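Local coordinates for HEPN domain-containing protein (Thermotoga maritima, PDB 1O3U) that is of unknown function but belongs to the HEPN family of small helical domains and forms a two-chain assembly, at residues His22-Asp26 with Phe37-Gln41; Ala84-Asp88 with Arg116-Ala121. One frame throughout, in Å; residues are numbered along the deposited sequence.

Contact 1: residues His22-Asp26 with Phe37-Gln41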
loop_
_atom_site.group_PDB
_atom_site.type_symbol
_atom_site.label_atom_id
_atom_site.label_comp_id
_atom_site.label_asym_id
_atom_site.label_seq_id
_atom_site.Cartn_x
_atom_site.Cartn_y
_atom_site.Cartn_z
ATOM N N HIS A 22 8.170 1.844 -5.258
ATOM C CA HIS A 22 8.566 1.399 -3.915
ATOM C C HIS A 22 9.203 0.013 -3.981
ATOM O O HIS A 22 10.271 -0.220 -3.409
ATOM C CB HIS A 22 7.396 1.365 -2.936
ATOM C CG HIS A 22 7.797 1.500 -1.483
ATOM N ND1 HIS A 22 6.871 1.607 -0.465
ATOM C CD2 HIS A 22 9.014 1.597 -0.890
ATOM C CE1 HIS A 22 7.506 1.746 0.688
ATOM N NE2 HIS A 22 8.800 1.757 0.455
ATOM N N ALA A 23 8.536 -0.925 -4.658
ATOM C CA ALA A 23 9.048 -2.277 -4.803
ATOM C C ALA A 23 10.455 -2.301 -5.446
ATOM O O ALA A 23 11.328 -3.061 -5.019
ATOM C CB ALA A 23 8.123 -3.081 -5.611
ATOM N N LYS A 24 10.617 -1.513 -6.504
ATOM C CA LYS A 24 11.855 -1.440 -7.224
ATOM C C LYS A 24 12.995 -0.843 -6.349
ATOM O O LYS A 24 14.142 -1.275 -6.441
ATOM C CB LYS A 24 11.645 -0.637 -8.494
ATOM C CG LYS A 24 10.878 -1.413 -9.569
ATOM C CD LYS A 24 10.812 -0.634 -10.829
ATOM C CE LYS A 24 9.954 -1.369 -11.820
ATOM N NZ LYS A 24 9.930 -0.695 -13.101
ATOM N N HIS A 25 12.647 0.109 -5.508
ATOM C CA HIS A 25 13.585 0.699 -4.556
ATOM C C HIS A 25 14.015 -0.321 -3.530
ATOM O O HIS A 25 15.216 -0.459 -3.243
ATOM C CB HIS A 25 12.932 1.882 -3.863
ATOM C CG HIS A 25 13.878 2.666 -3.006
ATOM N ND1 HIS A 25 13.917 2.530 -1.638
ATOM C CD2 HIS A 25 14.820 3.584 -3.326
ATOM C CE1 HIS A 25 14.837 3.344 -1.147
ATOM N NE2 HIS A 25 15.409 3.988 -2.151
ATOM N N ASP A 26 13.043 -1.042 -2.970
ATOM C CA ASP A 26 13.347 -2.115 -2.012
ATOM C C ASP A 26 14.205 -3.202 -2.680
ATOM O O ASP A 26 15.178 -3.682 -2.077
ATOM C CB ASP A 26 12.086 -2.755 -1.445
ATOM C CG ASP A 26 11.418 -1.897 -0.353
ATOM O OD1 ASP A 26 12.118 -1.205 0.430
ATOM O OD2 ASP A 26 10.209 -1.875 -0.233
ATOM N N PHE A 37 6.139 -7.613 -1.046
ATOM C CA PHE A 37 4.966 -6.969 -0.442
ATOM C C PHE A 37 4.419 -5.798 -1.288
ATOM O O PHE A 37 3.225 -5.724 -1.583
ATOM C CB PHE A 37 5.354 -6.498 0.963
ATOM C CG PHE A 37 4.274 -5.752 1.666
ATOM C CD1 PHE A 37 3.193 -6.420 2.201
ATOM C CD2 PHE A 37 4.351 -4.381 1.824
ATOM C CE1 PHE A 37 2.188 -5.729 2.874
ATOM C CE2 PHE A 37 3.340 -3.688 2.468
ATOM C CZ PHE A 37 2.282 -4.361 3.016
ATOM N N SER A 38 5.306 -4.886 -1.673
ATOM C CA SER A 38 4.950 -3.720 -2.475
ATOM C C SER A 38 4.373 -4.139 -3.841
ATOM O O SER A 38 3.486 -3.485 -4.377
ATOM C CB SER A 38 6.177 -2.865 -2.716
ATOM O OG SER A 38 6.582 -2.225 -1.526
ATOM N N SER A 39 4.936 -5.193 -4.427
ATOM C CA SER A 39 4.483 -5.715 -5.725
ATOM C C SER A 39 3.011 -6.210 -5.649
ATOM O O SER A 39 2.196 -5.950 -6.564
ATOM C CB SER A 39 5.412 -6.864 -6.173
ATOM O OG SER A 39 6.697 -6.348 -6.463
ATOM N N GLN A 40 2.693 -6.922 -4.570
ATOM C CA GLN A 40 1.320 -7.375 -4.326
ATOM C C GLN A 40 0.370 -6.172 -4.289
ATOM O O GLN A 40 -0.649 -6.172 -4.963
ATOM C CB GLN A 40 1.209 -8.118 -2.982
ATOM C CG GLN A 40 1.822 -9.442 -2.916
ATOM C CD GLN A 40 1.715 -10.038 -1.500
ATOM O OE1 GLN A 40 1.864 -9.320 -0.495
ATOM N NE2 GLN A 40 1.437 -11.321 -1.425
ATOM N N GLN A 41 0.725 -5.151 -3.502
ATOM C CA GLN A 41 -0.076 -3.931 -3.389
ATOM C C GLN A 41 -0.251 -3.184 -4.725
ATOM O O GLN A 41 -1.368 -2.746 -5.066
ATOM C CB GLN A 41 0.513 -3.024 -2.314
ATOM C CG GLN A 41 0.569 -3.668 -0.925
ATOM C CD GLN A 41 -0.806 -3.791 -0.327
ATOM O OE1 GLN A 41 -1.623 -2.850 -0.434
ATOM N NE2 GLN A 41 -1.097 -4.946 0.272
HETATM O O HOH W 1 4.181 0.256 -1.054
#

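Contact 2: residues Ala84-Asp88 with Arg116-Ala121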
loop_
_atom_site.group_PDB
_atom_site.type_symbol
_atom_site.label_atom_id
_atom_site.label_comp_id
_atom_site.label_asym_id
_atom_site.label_seq_id
_atom_site.Cartn_x
_atom_site.Cartn_y
_atom_site.Cartn_z
ATOM N N ALA A 84 -0.663 -13.531 -10.984
ATOM C CA ALA A 84 -1.454 -13.053 -9.865
ATOM C C ALA A 84 -1.394 -14.059 -8.739
ATOM O O ALA A 84 -1.298 -13.698 -7.589
ATOM C CB ALA A 84 -2.873 -12.826 -10.268
ATOM N N LEU A 85 -1.428 -15.327 -9.082
ATOM C CA LEU A 85 -1.438 -16.365 -8.065
ATOM C C LEU A 85 -0.095 -16.412 -7.365
ATOM O O LEU A 85 -0.064 -16.602 -6.167
ATOM C CB LEU A 85 -1.809 -17.703 -8.663
ATOM C CG LEU A 85 -3.301 -17.669 -9.017
ATOM C CD1 LEU A 85 -3.617 -18.673 -10.129
ATOM C CD2 LEU A 85 -4.141 -17.921 -7.773
ATOM N N GLU A 86 0.991 -16.165 -8.101
ATOM C CA GLU A 86 2.311 -16.084 -7.501
ATOM C C GLU A 86 2.427 -14.880 -6.567
ATOM O O GLU A 86 3.048 -14.958 -5.505
ATOM C CB GLU A 86 3.394 -15.999 -8.566
ATOM C CG GLU A 86 3.494 -17.227 -9.431
ATOM C CD GLU A 86 4.261 -18.341 -8.765
ATOM O OE1 GLU A 86 5.424 -18.115 -8.374
ATOM O OE2 GLU A 86 3.692 -19.443 -8.640
ATOM N N LEU A 87 1.817 -13.773 -6.957
ATOM C CA LEU A 87 1.858 -12.555 -6.166
ATOM C C LEU A 87 1.035 -12.688 -4.904
ATOM O O LEU A 87 1.324 -12.042 -3.899
ATOM C CB LEU A 87 1.288 -11.403 -6.969
ATOM C CG LEU A 87 2.240 -10.751 -7.932
ATOM C CD1 LEU A 87 1.413 -9.987 -8.996
ATOM C CD2 LEU A 87 3.183 -9.826 -7.123
ATOM N N ASP A 88 0.015 -13.526 -4.964
ATOM C CA ASP A 88 -0.875 -13.733 -3.838
ATOM C C ASP A 88 -0.207 -14.456 -2.668
ATOM O O ASP A 88 -0.680 -14.344 -1.536
ATOM C CB ASP A 88 -2.101 -14.514 -4.278
ATOM C CG ASP A 88 -3.195 -14.498 -3.237
ATOM O OD1 ASP A 88 -3.456 -13.416 -2.674
ATOM O OD2 ASP A 88 -3.838 -15.510 -2.923
ATOM N N ARG A 116 11.168 -11.301 -10.261
ATOM C CA ARG A 116 10.032 -11.934 -10.912
ATOM C C ARG A 116 8.710 -11.279 -10.469
ATOM O O ARG A 116 7.848 -10.920 -11.309
ATOM C CB ARG A 116 10.057 -13.438 -10.570
ATOM C CG ARG A 116 9.296 -14.302 -11.420
ATOM C CD ARG A 116 9.863 -15.722 -11.509
ATOM N NE ARG A 116 9.990 -16.374 -10.204
ATOM C CZ ARG A 116 8.959 -16.766 -9.474
ATOM N NH1 ARG A 116 7.729 -16.581 -9.907
ATOM N NH2 ARG A 116 9.150 -17.337 -8.284
ATOM N N LEU A 117 8.543 -11.160 -9.168
ATOM C CA LEU A 117 7.299 -10.614 -8.630
ATOM C C LEU A 117 7.130 -9.134 -9.009
ATOM O O LEU A 117 6.021 -8.659 -9.260
ATOM C CB LEU A 117 7.216 -10.825 -7.120
ATOM C CG LEU A 117 7.238 -12.295 -6.695
ATOM C CD1 LEU A 117 7.199 -12.406 -5.196
ATOM C CD2 LEU A 117 6.083 -13.017 -7.328
ATOM N N VAL A 118 8.221 -8.388 -9.018
ATOM C CA VAL A 118 8.166 -6.988 -9.421
ATOM C C VAL A 118 7.756 -6.926 -10.904
ATOM O O VAL A 118 6.886 -6.112 -11.316
ATOM C CB VAL A 118 9.517 -6.284 -9.149
ATOM C CG1 VAL A 118 9.631 -4.988 -9.919
ATOM C CG2 VAL A 118 9.760 -6.067 -7.610
ATOM N N ASN A 119 8.387 -7.768 -11.730
ATOM C CA ASN A 119 8.013 -7.813 -13.126
ATOM C C ASN A 119 6.548 -8.176 -13.329
ATOM O O ASN A 119 5.886 -7.625 -14.189
ATOM C CB ASN A 119 8.889 -8.767 -13.923
ATOM C CG ASN A 119 10.319 -8.296 -14.013
ATOM O OD1 ASN A 119 10.634 -7.115 -13.751
ATOM N ND2 ASN A 119 11.227 -9.238 -14.383
ATOM N N TYR A 120 6.064 -9.128 -12.553
ATOM C CA TYR A 120 4.664 -9.549 -12.649
ATOM C C TYR A 120 3.751 -8.381 -12.338
ATOM O O TYR A 120 2.759 -8.209 -13.021
ATOM C CB TYR A 120 4.330 -10.682 -11.700
ATOM C CG TYR A 120 4.980 -12.010 -12.006
ATOM C CD1 TYR A 120 5.650 -12.225 -13.194
ATOM C CD2 TYR A 120 4.839 -13.089 -11.120
ATOM C CE1 TYR A 120 6.242 -13.446 -13.468
ATOM C CE2 TYR A 120 5.394 -14.290 -11.392
ATOM C CZ TYR A 120 6.101 -14.475 -12.568
ATOM O OH TYR A 120 6.665 -15.696 -12.840
ATOM N N ALA A 121 4.070 -7.608 -11.302
ATOM C CA ALA A 121 3.224 -6.489 -10.921
ATOM C C ALA A 121 3.227 -5.429 -12.042
ATOM O O ALA A 121 2.191 -4.905 -12.434
ATOM C CB ALA A 121 3.702 -5.881 -9.636
#

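Contact 1: residues His22-Asp26 with Phe37-Gln41
Ala-23 and Ser-38 pack side by side, the CB of Ala-23 lying 3.5 Å from the CB of Ser-38, closer than carbon atoms usually pack, and the CB of Ser-38 resting against the CA of Ala-23 as well. Both CA-CB bonds are directed at the opposing helix, and the two backbones draw together here until the CA of Ala-23 is 4.9 Å from the CA of Ser-38. Small residues on both sides are what permit this. Ser-39 shares the same methyl from the neighbouring position, its OG standing 3.7 Å from the CB of Ala-23. That hydroxyl is hydrogen-bonded back into its own helix, to the carbonyl oxygen of Ala-35, and its contact with the methyl is van der Waals only.

The pair illustrates close antiparallel packing in the helical bundle of an HEPN domain: the segments belong to helices 11-28 and 32-54, consecutive in the chain, and the axes of the two segments approach to 8.6 Å, with 166° between their directions. Helix 104-132 packs on this seam through Val-118, which touches Ala-23 and Ser-39.

Ser-38 OG lies anti to its carbonyl carbon (chi1 -71°), which turns the hydroxyl toward His-22 and Asp-26. It bonds directly to neither, makes a weak hydrogen bond to the carbonyl oxygen of Trp-34 in its own helix, and is weakly linked by a water to ND1 of His-22. The stronger polar partners of this edge lie across the dimer interface, where NE2 of His-22 bonds to OD2 of Asp-26 of the second subunit, an exchange made in both directions, while the two His-22 rings, one from each chain, stack on each other.

Contact 2: residues Ala84-Asp88 with Arg116-Ala121
Glu-86 and Arg-116 form a salt bridge between the helices, with NH1 of Arg-116 donating to OE1 of Glu-86 over 3.2 Å in a nearly straight bond (N-H...O 163°). The oxygen sits at the guanidinium edge, close to its plane, but is approached on its anti side and from somewhat above the carboxylate plane. The same NH1 also donates to OH of Tyr-120, one turn further along its own helix, again at 3.2 Å and again within the guanidinium plane. Arg-116 reaches both because its chain folds at chi3 (57°), bringing NH1 alongside the tyrosine hydroxyl. With an alanine in place of Arg-116, the carboxylate of Glu-86 would probably lose its charged mate and the Tyr-120 hydroxyl this donor.

Beneath the charges, the aliphatic stem of Glu-86 rests against the edge of the Tyr-120 ring, its CB 3.9 Å from CE2 of that ring, while His-83 stacks on the tyrosine. Deeper in, Leu-87 divides its branches: CD1 packs 4.0 Å from CB of Tyr-120, and CD2 lies 3.7 Å from the carbonyl oxygen of Leu-117. Leu-117 in turn extends CD2 to within 4.0 Å of the backbone oxygen of Glu-86, and the side chains of Leu-87 and Leu-117 run by each other with their tips pointing opposite ways. Segments 84-88 and 116-121, on helices 78-88 and 104-132 of the HEPN domain, cross at -127° with axes 9.7 Å apart at closest, and helix 32-54 also touches both leucines. The chemistry is graded, from a partly exposed ion pair, through a tyrosine both apolar and polar, to buried leucines, which implies that apolar packing closes the inner side while charge pairing ties the outer one.

Contacts 1 and 2, whose centres lie about 10 Å apart, show how two helix pairs of one bundle abut. Segment 37-41 of contact 1 is the common wall. Its Gln-40 NE2 makes a probable hydrogen bond of 2.6 Å to Leu-87 O, and Ser-39 packs its OG 3.3 Å from CG2 of Val-118 and its backbone O 3.4 Å from CB of Ala-121. Helix 32-54 thus has helix 11-28 and helix 104-132 as neighbours, and reaches helix 78-88 as well. In sequence the two follow one another, both segments of contact 1 preceding those of contact 2. The second subunit borders contact 1, whereas contact 2 is touched by no other chain of the assembly.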